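Local coordinates for aspartate aminotransferase, mitochondrial (Trypanosoma brucei brucei, PDB 4W5K), which probably transfers the amino group of L-aspartate to 2-oxoglutarate with the help of pyridoxal 5'-phosphate, working as a homodimer, at residues 70-73 against 74-78; 109-112 against 113-116; 273-276 against 277-281; 315-318 against 319-323; 377-380 against 381-385. The protein carries 1 engineered substitution. All coordinates share one frame; numbering follows the deposited sequence.

Contact 1. Residues 70-73 against 74-78; sequences SFVE and EAQKL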
loop_
_atom_site.group_PDB
_atom_site.type_symbol
_atom_site.label_atom_id
_atom_site.label_comp_id
_atom_site.label_asym_id
_atom_site.label_seq_id
_atom_site.Cartn_x
_atom_site.Cartn_y
_atom_site.Cartn_z
ATOM N N SER A 70 -5.820 -17.122 -2.616
ATOM C CA SER A 70 -5.890 -17.668 -3.978
ATOM C C SER A 70 -5.027 -16.850 -4.936
ATOM O O SER A 70 -4.411 -17.403 -5.855
ATOM C CB SER A 70 -7.326 -17.724 -4.484
ATOM O OG SER A 70 -7.908 -16.438 -4.586
ATOM N N PHE A 71 -4.997 -15.539 -4.740
ATOM C CA PHE A 71 -4.119 -14.681 -5.557
ATOM C C PHE A 71 -2.659 -15.078 -5.362
ATOM O O PHE A 71 -1.890 -15.206 -6.319
ATOM C CB PHE A 71 -4.310 -13.199 -5.191
ATOM C CG PHE A 71 -3.211 -12.304 -5.677
ATOM C CD1 PHE A 71 -3.171 -11.887 -7.011
ATOM C CD2 PHE A 71 -2.192 -11.907 -4.819
ATOM C CE1 PHE A 71 -2.138 -11.056 -7.459
ATOM C CE2 PHE A 71 -1.158 -11.089 -5.252
ATOM C CZ PHE A 71 -1.119 -10.670 -6.594
ATOM N N VAL A 72 -2.257 -15.244 -4.109
ATOM C CA VAL A 72 -0.853 -15.564 -3.852
ATOM C C VAL A 72 -0.484 -16.908 -4.489
ATOM O O VAL A 72 0.583 -17.040 -5.090
ATOM C CB VAL A 72 -0.543 -15.571 -2.336
ATOM C CG1 VAL A 72 0.904 -16.044 -2.091
ATOM C CG2 VAL A 72 -0.764 -14.171 -1.746
ATOM N N GLU A 73 -1.363 -17.895 -4.350
ATOM C CA GLU A 73 -1.157 -19.200 -4.967
ATOM C C GLU A 73 -1.000 -19.103 -6.493
ATOM O O GLU A 73 -0.083 -19.717 -7.068
ATOM C CB GLU A 73 -2.326 -20.120 -4.622
ATOM C CG GLU A 73 -2.210 -21.525 -5.160
ATOM C CD GLU A 73 -3.281 -22.430 -4.592
ATOM O OE1 GLU A 73 -3.593 -23.455 -5.229
ATOM O OE2 GLU A 73 -3.810 -22.107 -3.502
ATOM N N GLU A 74 -1.884 -18.341 -7.141
ATOM C CA GLU A 74 -1.796 -18.170 -8.599
ATOM C C GLU A 74 -0.540 -17.380 -9.005
ATOM O O GLU A 74 0.077 -17.691 -10.026
ATOM C CB GLU A 74 -3.045 -17.473 -9.155
ATOM C CG GLU A 74 -4.341 -18.295 -9.064
ATOM C CD GLU A 74 -4.209 -19.704 -9.616
ATOM O OE1 GLU A 74 -3.812 -19.857 -10.797
ATOM O OE2 GLU A 74 -4.521 -20.659 -8.867
ATOM N N ALA A 75 -0.163 -16.377 -8.215
ATOM C CA ALA A 75 1.065 -15.621 -8.484
ATOM C C ALA A 75 2.287 -16.535 -8.444
ATOM O O ALA A 75 3.145 -16.473 -9.335
ATOM C CB ALA A 75 1.234 -14.485 -7.497
ATOM N N GLN A 76 2.363 -17.378 -7.412
ATOM C CA GLN A 76 3.430 -18.383 -7.339
ATOM C C GLN A 76 3.493 -19.262 -8.582
ATOM O O GLN A 76 4.579 -19.491 -9.152
ATOM C CB GLN A 76 3.230 -19.292 -6.132
ATOM C CG GLN A 76 3.394 -18.618 -4.802
ATOM C CD GLN A 76 3.083 -19.584 -3.668
ATOM O OE1 GLN A 76 2.121 -20.351 -3.745
ATOM N NE2 GLN A 76 3.938 -19.608 -2.652
ATOM N N LYS A 77 2.344 -19.807 -8.968
ATOM C CA LYS A 77 2.300 -20.743 -10.094
ATOM C C LYS A 77 2.674 -20.064 -11.416
ATOM O O LYS A 77 3.322 -20.684 -12.286
ATOM C CB LYS A 77 0.917 -21.395 -10.196
ATOM C CG LYS A 77 0.643 -22.390 -9.065
ATOM C CD LYS A 77 -0.631 -23.194 -9.286
ATOM C CE LYS A 77 -1.854 -22.303 -9.354
ATOM N NZ LYS A 77 -3.129 -23.096 -9.334
ATOM N N LEU A 78 2.277 -18.801 -11.566
ATOM C CA LEU A 78 2.597 -18.041 -12.784
ATOM C C LEU A 78 4.095 -17.745 -12.834
ATOM O O LEU A 78 4.725 -17.856 -13.893
ATOM C CB LEU A 78 1.787 -16.732 -12.854
ATOM C CG LEU A 78 2.166 -15.792 -14.009
ATOM C CD1 LEU A 78 1.828 -16.416 -15.358
ATOM C CD2 LEU A 78 1.480 -14.436 -13.844
#
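The stem of Gln76 lies against the carbonyl of Val72, one turn back on the same helix, with Gln76 CG 3.2 Å from Val72 O; beyond it NE2 bonds to the hydroxyl of Ser94. CB of Ala75 rests 3.4 Å from O of Phe71. On another flank CG of Lys77 passes 3.4 Å from O of Glu73, but in the conformer of Glu73 described here the charged ends of these two residues stay beyond salt-bridge range. Lys77 turns its ammonium group to Glu74 instead: NZ donates to OE2 of Glu74 at 2.8 Å, on the syn side of the carboxylate and 27° out of its plane. Both chains have to fold for this, Glu74 at chi2 (-50°) and Lys77 at chi3 (-61°). OE2 of Glu74 also forms a salt bridge with Lys298, so two lysines grip one carboxylate oxygen and probably favour its charged form. Behind these side chains stand regular i to i+4 backbone bonds, among them Ala75 N to Phe71 O (2.8 Å) and Gln76 N to Val72 O (2.9 Å). Phe71 turns inward and packs on helix 287-297, and its ring also meets that of Phe243, the planes steeply inclined. Its side chain lies about 10 Å from a bound pyridoxal phosphate. The whole is an amphipathic alpha-helix, 69-80, of a pyridoxal-phosphate-dependent aminotransferase: one flank is charged, and the other packs on strands 92-97 and 255-260 of the mixed beta-sheet.

Contact 2. Residues 109-112 against 113-116; sequences DLLN and RFVA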
loop_
_atom_site.group_PDB
_atom_site.type_symbol
_atom_site.label_atom_id
_atom_site.label_comp_id
_atom_site.label_asym_id
_atom_site.label_seq_id
_atom_site.Cartn_x
_atom_site.Cartn_y
_atom_site.Cartn_z
ATOM N N ASP A 109 13.546 -5.455 3.328
ATOM C CA ASP A 109 13.411 -5.409 4.780
ATOM C C ASP A 109 13.505 -6.797 5.425
ATOM O O ASP A 109 13.794 -6.908 6.628
ATOM C CB ASP A 109 12.066 -4.750 5.180
ATOM C CG ASP A 109 12.123 -3.213 5.152
ATOM O OD1 ASP A 109 13.204 -2.650 5.390
ATOM O OD2 ASP A 109 11.069 -2.560 4.933
ATOM N N LEU A 110 13.238 -7.843 4.649
ATOM C CA LEU A 110 13.287 -9.215 5.143
ATOM C C LEU A 110 14.712 -9.813 5.077
ATOM O O LEU A 110 14.990 -10.793 5.759
ATOM C CB LEU A 110 12.346 -10.115 4.341
ATOM C CG LEU A 110 12.142 -11.508 4.938
ATOM C CD1 LEU A 110 11.420 -11.410 6.294
ATOM C CD2 LEU A 110 11.380 -12.381 3.948
ATOM N N LEU A 111 15.591 -9.215 4.286
ATOM C CA LEU A 111 16.857 -9.888 3.960
ATOM C C LEU A 111 17.692 -10.273 5.180
ATOM O O LEU A 111 18.356 -11.323 5.161
ATOM C CB LEU A 111 17.725 -9.031 3.019
ATOM C CG LEU A 111 17.139 -8.886 1.609
ATOM C CD1 LEU A 111 18.010 -8.023 0.736
ATOM C CD2 LEU A 111 16.969 -10.252 0.954
ATOM N N ASN A 112 17.638 -9.478 6.247
ATOM C CA ASN A 112 18.509 -9.790 7.380
ATOM C C ASN A 112 18.026 -10.992 8.191
ATOM O O ASN A 112 18.730 -11.443 9.075
ATOM C CB ASN A 112 18.722 -8.573 8.295
ATOM C CG ASN A 112 17.449 -8.081 8.954
ATOM O OD1 ASN A 112 16.383 -8.619 8.744
ATOM N ND2 ASN A 112 17.575 -7.043 9.757
ATOM N N ARG A 113 16.876 -11.548 7.833
ATOM C CA ARG A 113 16.415 -12.819 8.403
ATOM C C ARG A 113 17.159 -14.012 7.824
ATOM O O ARG A 113 17.162 -15.087 8.416
ATOM C CB ARG A 113 14.911 -13.004 8.142
ATOM C CG ARG A 113 13.985 -12.395 9.170
ATOM C CD ARG A 113 14.361 -11.005 9.636
ATOM N NE ARG A 113 13.630 -10.727 10.869
ATOM C CZ ARG A 113 13.857 -9.716 11.710
ATOM N NH1 ARG A 113 14.810 -8.822 11.471
ATOM N NH2 ARG A 113 13.118 -9.605 12.813
ATOM N N PHE A 114 17.791 -13.856 6.652
ATOM C CA PHE A 114 18.431 -15.016 6.080
ATOM C C PHE A 114 19.724 -14.735 5.306
ATOM O O PHE A 114 20.363 -15.666 4.851
ATOM C CB PHE A 114 17.440 -15.783 5.194
ATOM C CG PHE A 114 16.909 -15.004 4.001
ATOM C CD1 PHE A 114 15.806 -14.166 4.123
ATOM C CD2 PHE A 114 17.496 -15.161 2.743
ATOM C CE1 PHE A 114 15.296 -13.459 3.025
ATOM C CE2 PHE A 114 16.991 -14.461 1.618
ATOM C CZ PHE A 114 15.895 -13.610 1.759
ATOM N N VAL A 115 20.135 -13.481 5.225
ATOM C CA VAL A 115 21.431 -13.153 4.596
ATOM C C VAL A 115 22.361 -12.567 5.647
ATOM O O VAL A 115 21.985 -11.602 6.311
ATOM C CB VAL A 115 21.249 -12.130 3.444
ATOM C CG1 VAL A 115 22.598 -11.798 2.795
ATOM C CG2 VAL A 115 20.210 -12.642 2.402
ATOM N N ALA A 116 23.554 -13.153 5.819
ATOM C CA ALA A 116 24.520 -12.631 6.772
ATOM C C ALA A 116 25.085 -11.294 6.300
ATOM O O ALA A 116 25.220 -11.071 5.089
ATOM C CB ALA A 116 25.662 -13.629 6.968
HETATM O O HOH W 1 21.535 -10.844 8.957
#
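O of Leu111 takes two backbone donors, Phe114 N at 3.0 Å and Val115 N at 2.8 Å, while Arg113 N bonds to Leu110 O, so the chain curls round tightly here. The two donors reach Leu111 O differently: Val115 N lies nearly along the C=O axis, whereas Phe114 N comes from above the carbonyl plane. CG of Phe114 sits between its own backbone N and carbonyl carbon (chi1 62°), which swings the ring back over the turn; Leu111 O then lies over one ring face, offset toward the rim. CD2 of Leu111 touches the ring at CZ (3.6 Å), and CD2 of Leu110 approaches CE1 at 4.2 Å. On the outer side Asn112 and Arg113 run alongside each other. NH1 of Arg113 donates to OD1 of Asn112 at 3.2 Å, nearly in the guanidinium plane but 39° above that of the amide, and NE turns to OE1 of Gln273 on helix 264-282. One water donates to both Asn112 O and Val115 O. Leu111 and Phe114 also press on Ile238. This is a compact alpha-to-beta connection, joining helix 99-110 to strand 120-124 of the mixed sheet.

Contact 3. Residues 273-276 against 277-281; sequences QLAL and LIRPM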
loop_
_atom_site.group_PDB
_atom_site.type_symbol
_atom_site.label_atom_id
_atom_site.label_comp_id
_atom_site.label_asym_id
_atom_site.label_seq_id
_atom_site.Cartn_x
_atom_site.Cartn_y
_atom_site.Cartn_z
ATOM N N GLN A 273 7.461 -13.701 9.441
ATOM C CA GLN A 273 8.270 -12.493 9.517
ATOM C C GLN A 273 7.805 -11.463 8.497
ATOM O O GLN A 273 7.913 -10.261 8.741
ATOM C CB GLN A 273 9.758 -12.819 9.323
ATOM C CG GLN A 273 10.390 -13.530 10.515
ATOM C CD GLN A 273 10.406 -12.687 11.788
ATOM O OE1 GLN A 273 10.844 -11.524 11.792
ATOM N NE2 GLN A 273 9.922 -13.279 12.881
ATOM N N LEU A 274 7.285 -11.925 7.349
ATOM C CA LEU A 274 6.680 -11.027 6.361
ATOM C C LEU A 274 5.498 -10.307 6.992
ATOM O O LEU A 274 5.354 -9.093 6.860
ATOM C CB LEU A 274 6.210 -11.779 5.097
ATOM C CG LEU A 274 7.308 -12.269 4.159
ATOM C CD1 LEU A 274 6.760 -13.232 3.112
ATOM C CD2 LEU A 274 7.959 -11.068 3.481
ATOM N N ALA A 275 4.660 -11.056 7.704
ATOM C CA ALA A 275 3.527 -10.437 8.370
ATOM C C ALA A 275 3.975 -9.333 9.348
ATOM O O ALA A 275 3.332 -8.290 9.423
ATOM C CB ALA A 275 2.696 -11.492 9.104
ATOM N N LEU A 276 5.069 -9.558 10.091
ATOM C CA LEU A 276 5.546 -8.537 11.031
ATOM C C LEU A 276 6.083 -7.288 10.338
ATOM O O LEU A 276 6.198 -6.237 10.969
ATOM C CB LEU A 276 6.632 -9.113 11.958
ATOM C CG LEU A 276 6.136 -10.309 12.750
ATOM C CD1 LEU A 276 7.320 -10.952 13.469
ATOM C CD2 LEU A 276 5.063 -9.897 13.755
ATOM N N LEU A 277 6.419 -7.404 9.054
ATOM C CA LEU A 277 6.868 -6.241 8.287
ATOM C C LEU A 277 5.691 -5.494 7.668
ATOM O O LEU A 277 5.670 -4.266 7.627
ATOM C CB LEU A 277 7.828 -6.654 7.167
ATOM C CG LEU A 277 9.219 -7.122 7.633
ATOM C CD1 LEU A 277 9.998 -7.758 6.487
ATOM C CD2 LEU A 277 9.987 -5.930 8.211
ATOM N N ILE A 278 4.735 -6.255 7.166
ATOM C CA ILE A 278 3.557 -5.685 6.494
ATOM C C ILE A 278 2.639 -4.936 7.474
ATOM O O ILE A 278 2.221 -3.818 7.201
ATOM C CB ILE A 278 2.749 -6.772 5.800
ATOM C CG1 ILE A 278 3.546 -7.367 4.623
ATOM C CG2 ILE A 278 1.383 -6.212 5.290
ATOM C CD1 ILE A 278 3.124 -8.781 4.303
ATOM N N ARG A 279 2.313 -5.570 8.595
ATOM C CA ARG A 279 1.292 -5.015 9.469
ATOM C C ARG A 279 1.598 -3.574 9.936
ATOM O O ARG A 279 0.720 -2.708 9.840
ATOM C CB ARG A 279 1.064 -5.933 10.670
ATOM C CG ARG A 279 -0.089 -5.491 11.516
ATOM C CD ARG A 279 -0.431 -6.505 12.605
ATOM N NE ARG A 279 -0.831 -7.803 12.054
ATOM C CZ ARG A 279 -0.055 -8.886 12.050
ATOM N NH1 ARG A 279 1.166 -8.832 12.575
ATOM N NH2 ARG A 279 -0.498 -10.028 11.534
ATOM N N PRO A 280 2.845 -3.290 10.387
ATOM C CA PRO A 280 3.141 -1.910 10.796
ATOM C C PRO A 280 3.541 -0.976 9.644
ATOM O O PRO A 280 3.909 0.164 9.908
ATOM C CB PRO A 280 4.307 -2.091 11.776
ATOM C CG PRO A 280 5.057 -3.256 11.182
ATOM C CD PRO A 280 3.961 -4.202 10.734
ATOM N N MET A 281 3.427 -1.429 8.399
ATOM C CA MET A 281 3.630 -0.535 7.260
ATOM C C MET A 281 2.281 -0.094 6.638
ATOM O O MET A 281 2.073 1.095 6.421
ATOM C CB MET A 281 4.494 -1.192 6.196
ATOM C CG MET A 281 5.011 -0.183 5.203
ATOM S SD MET A 281 6.064 -0.927 3.930
ATOM C CE MET A 281 7.475 -1.372 4.952
#
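Helix 264-282 is kinked near its end by a proline and lies at the dimer interface. Pro280 has no N-H to offer the preceding turn, and its ring carbon CD instead stands 3.0 Å from O of Leu276, with CG of the ring close by. Before the kink, O of Leu274 is shared by two donors: Ile278 N meets it almost head-on at 2.9 Å, while Leu277 N, at 3.0 Å, comes from 63° above the carbonyl plane. Arg279 N to Ala275 O (3.0 Å) is the last regular bond before the proline. Ile278 directs CG1 back along the helix (chi1 -67°), which brings CD1 to 3.4 Å from Leu274 O; this face of the helix packs on Cys95 of strand 92-97. Arg279 has CG anti to its own N, stays extended as far as CD and then bends at chi3, so that its guanidinium folds back toward the previous turn. Ala275 O lies over one face of it, and CD2 of Leu276 is at its edge, 4.2 Å from NH1. The arginine side chain is about 9 Å from a bound pyridoxal phosphate. Two carbonyls near the kink are used between subunits: Arg279 O accepts from Asn130 and Pro280 O from Arg105, both of the second subunit. A proline-kinked helix thus serves as part of the interface of this homodimeric aminotransferase.

Contact 4. Residues 315-318 against 319-323; sequences SRIA and EVRKR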
loop_
_atom_site.group_PDB
_atom_site.type_symbol
_atom_site.label_atom_id
_atom_site.label_comp_id
_atom_site.label_asym_id
_atom_site.label_seq_id
_atom_site.Cartn_x
_atom_site.Cartn_y
_atom_site.Cartn_z
ATOM N N SER A 315 3.934 -7.386 -29.086
ATOM C CA SER A 315 4.127 -7.265 -30.529
ATOM C C SER A 315 4.094 -5.813 -30.984
ATOM O O SER A 315 4.835 -5.412 -31.902
ATOM C CB SER A 315 3.064 -8.063 -31.291
ATOM O OG SER A 315 3.296 -9.454 -31.186
ATOM N N ARG A 316 3.227 -5.007 -30.367
ATOM C CA ARG A 316 3.145 -3.602 -30.795
ATOM C C ARG A 316 4.428 -2.865 -30.446
ATOM O O ARG A 316 4.936 -2.083 -31.245
ATOM C CB ARG A 316 1.954 -2.848 -30.171
ATOM C CG ARG A 316 1.726 -1.498 -30.872
ATOM C CD ARG A 316 0.663 -0.619 -30.194
ATOM N NE ARG A 316 1.193 0.127 -29.050
ATOM C CZ ARG A 316 1.985 1.194 -29.144
ATOM N NH1 ARG A 316 2.392 1.814 -28.047
ATOM N NH2 ARG A 316 2.383 1.648 -30.344
ATOM N N ILE A 317 4.950 -3.124 -29.255
ATOM C CA ILE A 317 6.197 -2.518 -28.815
ATOM C C ILE A 317 7.363 -2.966 -29.700
ATOM O O ILE A 317 8.179 -2.150 -30.130
ATOM C CB ILE A 317 6.510 -2.871 -27.345
ATOM C CG1 ILE A 317 5.449 -2.284 -26.410
ATOM C CG2 ILE A 317 7.893 -2.372 -26.934
ATOM C CD1 ILE A 317 5.303 -0.769 -26.511
ATOM N N ALA A 318 7.451 -4.267 -29.953
ATOM C CA ALA A 318 8.496 -4.777 -30.845
ATOM C C ALA A 318 8.391 -4.187 -32.255
ATOM O O ALA A 318 9.398 -3.851 -32.864
ATOM C CB ALA A 318 8.437 -6.304 -30.913
ATOM N N GLU A 319 7.172 -4.073 -32.773
ATOM C CA GLU A 319 6.982 -3.621 -34.143
ATOM C C GLU A 319 7.282 -2.128 -34.267
ATOM O O GLU A 319 7.809 -1.691 -35.282
ATOM C CB GLU A 319 5.560 -3.929 -34.633
ATOM C CG GLU A 319 5.360 -3.804 -36.152
ATOM C CD GLU A 319 5.168 -2.368 -36.629
ATOM O OE1 GLU A 319 5.597 -2.047 -37.766
ATOM O OE2 GLU A 319 4.578 -1.563 -35.877
ATOM N N VAL A 320 6.968 -1.339 -33.245
ATOM C CA VAL A 320 7.236 0.087 -33.368
ATOM C C VAL A 320 8.747 0.379 -33.237
ATOM O O VAL A 320 9.248 1.316 -33.868
ATOM C CB VAL A 320 6.415 0.930 -32.357
ATOM C CG1 VAL A 320 7.054 0.958 -30.978
ATOM C CG2 VAL A 320 6.233 2.339 -32.900
ATOM N N ARG A 321 9.463 -0.422 -32.451
ATOM C CA ARG A 321 10.940 -0.386 -32.454
ATOM C C ARG A 321 11.489 -0.653 -33.863
ATOM O O ARG A 321 12.356 0.097 -34.386
ATOM C CB ARG A 321 11.516 -1.409 -31.455
ATOM C CG ARG A 321 11.379 -1.011 -29.977
ATOM C CD ARG A 321 11.833 -2.148 -29.073
ATOM N NE ARG A 321 11.950 -1.785 -27.666
ATOM C CZ ARG A 321 13.005 -1.172 -27.133
ATOM N NH1 ARG A 321 14.025 -0.816 -27.909
ATOM N NH2 ARG A 321 13.055 -0.920 -25.823
ATOM N N LYS A 322 10.976 -1.712 -34.491
ATOM C CA LYS A 322 11.435 -2.108 -35.824
ATOM C C LYS A 322 11.120 -1.023 -36.853
ATOM O O LYS A 322 11.920 -0.738 -37.757
ATOM C CB LYS A 322 10.794 -3.450 -36.214
ATOM C CG LYS A 322 11.103 -3.959 -37.623
ATOM C CD LYS A 322 10.638 -5.399 -37.768
ATOM C CE LYS A 322 10.985 -5.978 -39.132
ATOM N NZ LYS A 322 9.753 -6.269 -39.914
ATOM N N ARG A 323 9.940 -0.420 -36.715
ATOM C CA ARG A 323 9.512 0.652 -37.615
ATOM C C ARG A 323 10.365 1.911 -37.443
ATOM O O ARG A 323 10.710 2.561 -38.438
ATOM C CB ARG A 323 8.033 0.984 -37.377
ATOM C CG ARG A 323 7.507 2.167 -38.203
ATOM C CD ARG A 323 6.981 1.726 -39.544
ATOM N NE ARG A 323 6.481 2.854 -40.335
ATOM C CZ ARG A 323 5.249 3.351 -40.241
ATOM N NH1 ARG A 323 4.385 2.828 -39.383
ATOM N NH2 ARG A 323 4.878 4.372 -41.009
#
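The guanidinium of Arg321 receives CG2 of Ile317 at its edge, near its plane, with NE 4.2 Å from the methyl carbon. The two residues lie one turn apart on the long alpha-helix 300-331, and their side chains meet at a slant. Arg321 has CG opposite its carbonyl carbon (chi1 -74°) and runs straight from CG to NE, which lays its stem along the carbonyl of Ile317, CG 3.4 Å from Ile317 O. The flat end then reaches beyond the helix, where NH1 bonds to Ile340 O and to OE1 of Gln343, and NH2 to Gly345 O. Arg316 does likewise on another flank: NH1 is bound by Arg39 O, NH2 by Leu379 O and NE by the hydroxyl of Tyr38, which fixes the rotation of this second guanidinium. The two arginines thus tie one helix to the loops around it chiefly through backbone carbonyls. The four i to i+4 bonds are complete, Arg321 N to Ile317 O the longest at 3.2 Å and Glu319 N to Ser315 O the shortest at 2.8 Å. Val320 places CG1 between its own N and carbonyl carbon (chi1 82°), and this methyl ends 3.4 Å from O of Ile317.

Contact 5. Residues 377-380 against 381-385; sequences SGLN and STNVE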
loop_
_atom_site.group_PDB
_atom_site.type_symbol
_atom_site.label_atom_id
_atom_site.label_comp_id
_atom_site.label_asym_id
_atom_site.label_seq_id
_atom_site.Cartn_x
_atom_site.Cartn_y
_atom_site.Cartn_z
ATOM N N SER A 377 6.419 3.093 -25.815
ATOM C CA SER A 377 4.958 3.026 -25.754
ATOM C C SER A 377 4.306 4.331 -26.233
ATOM O O SER A 377 3.142 4.351 -26.647
ATOM C CB SER A 377 4.506 2.693 -24.330
ATOM O OG SER A 377 5.123 3.558 -23.398
ATOM N N GLY A 378 5.057 5.429 -26.197
ATOM C CA GLY A 378 4.536 6.706 -26.664
ATOM C C GLY A 378 4.640 6.846 -28.184
ATOM O O GLY A 378 4.072 7.777 -28.776
ATOM N N LEU A 379 5.362 5.918 -28.808
ATOM C CA LEU A 379 5.473 5.844 -30.268
ATOM C C LEU A 379 4.310 5.048 -30.850
ATOM O O LEU A 379 3.906 4.030 -30.281
ATOM C CB LEU A 379 6.797 5.189 -30.695
ATOM C CG LEU A 379 8.104 5.975 -30.667
ATOM C CD1 LEU A 379 9.268 5.105 -31.140
ATOM C CD2 LEU A 379 8.017 7.239 -31.498
ATOM N N ASN A 380 3.792 5.488 -31.995
ATOM C CA ASN A 380 2.730 4.749 -32.654
ATOM C C ASN A 380 2.679 5.046 -34.149
ATOM O O ASN A 380 3.533 5.754 -34.684
ATOM C CB ASN A 380 1.378 5.063 -32.015
ATOM C CG ASN A 380 1.122 6.543 -31.924
ATOM O OD1 ASN A 380 1.061 7.243 -32.945
ATOM N ND2 ASN A 380 0.978 7.041 -30.697
ATOM N N SER A 381 1.669 4.503 -34.809
ATOM C CA SER A 381 1.532 4.692 -36.251
ATOM C C SER A 381 1.414 6.163 -36.645
ATOM O O SER A 381 1.828 6.540 -37.746
ATOM C CB SER A 381 0.322 3.909 -36.769
ATOM O OG SER A 381 -0.900 4.447 -36.304
ATOM N N THR A 382 0.857 7.007 -35.774
ATOM C CA THR A 382 0.605 8.397 -36.170
ATOM C C THR A 382 1.765 9.355 -35.889
ATOM O O THR A 382 1.734 10.496 -36.338
ATOM C CB THR A 382 -0.661 8.978 -35.483
ATOM O OG1 THR A 382 -0.385 9.279 -34.111
ATOM C CG2 THR A 382 -1.820 7.998 -35.561
ATOM N N ASN A 383 2.793 8.915 -35.166
ATOM C CA ASN A 383 3.895 9.827 -34.882
ATOM C C ASN A 383 5.291 9.270 -35.174
ATOM O O ASN A 383 6.280 9.986 -35.029
ATOM C CB ASN A 383 3.837 10.306 -33.424
ATOM C CG ASN A 383 3.972 9.170 -32.400
ATOM O OD1 ASN A 383 4.551 8.108 -32.677
ATOM N ND2 ASN A 383 3.453 9.409 -31.196
ATOM N N VAL A 384 5.376 8.003 -35.569
ATOM C CA VAL A 384 6.684 7.366 -35.690
ATOM C C VAL A 384 7.468 7.972 -36.854
ATOM O O VAL A 384 8.693 8.063 -36.810
ATOM C CB VAL A 384 6.564 5.825 -35.843
ATOM C CG1 VAL A 384 5.943 5.439 -37.165
ATOM C CG2 VAL A 384 7.935 5.151 -35.662
ATOM N N GLU A 385 6.770 8.441 -37.879
ATOM C CA GLU A 385 7.464 9.047 -39.002
ATOM C C GLU A 385 8.080 10.387 -38.606
ATOM O O GLU A 385 9.229 10.672 -38.957
ATOM C CB GLU A 385 6.517 9.200 -40.188
ATOM C CG GLU A 385 6.254 7.872 -40.899
ATOM C CD GLU A 385 5.011 7.891 -41.769
ATOM O OE1 GLU A 385 3.924 8.260 -41.271
ATOM O OE2 GLU A 385 5.125 7.532 -42.960
#
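Asn380 and Asn383 carry this contact, an Asx turn that leads the chain into helix 384-395. OD1 of Asn380 accepts Thr382 N at 2.8 Å, in the carbonyl plane and on a lone pair, which closes the Asx turn. The hydroxyl OG1 of Thr382 donates to the same OD1, also at 2.8 Å but tilted from that plane. Two bonds therefore grip one buried amide oxygen and hold the group's rotation. Asn383, the N-cap residue, turns its side chain back instead of capping the helix. With CG between backbone N and carbonyl carbon (chi1 62°), its amide reaches back across the incoming loop: OD1 receives Asn380 N at 2.8 Å, and ND2 donates to Gly378 O at 3.0 Å, close to both planes. The two asparagine amides stack, their planes 21° apart. Backbone bonds shut the turn as well, Asn383 N to Asn380 O at 3.3 Å and a weak one from Val384 N to the same oxygen. Outside the turn, the hydroxyl of Ser381 is hydrogen-bonded to Asp41, and Val384 leans on Arg323 of helix 300-331. On the inner side Leu379 crosses the amide of Asn383 at about a right angle, its CD2 3.8 Å from OD1.

Overall arrangement
All five contacts are local and in series, so none nests in or crosses another and each closes only a turn of its own. From the N terminus, contact 1 lies on helix 69-80, contact 2 at the passage from helix 99-110 to strand 120-124, contact 3 on helix 264-282, contact 4 on helix 300-331 and contact 5 where the loop enters helix 384-395. Contacts 2 and 3 touch through leucine packing and a probable hydrogen bond from Arg113 to Gln273, joining two helices beside the mixed sheet. Contacts 4 and 5 also touch, tying helix 300-331 to the loop that leads into helix 384-395; their centres are about 10 Å apart.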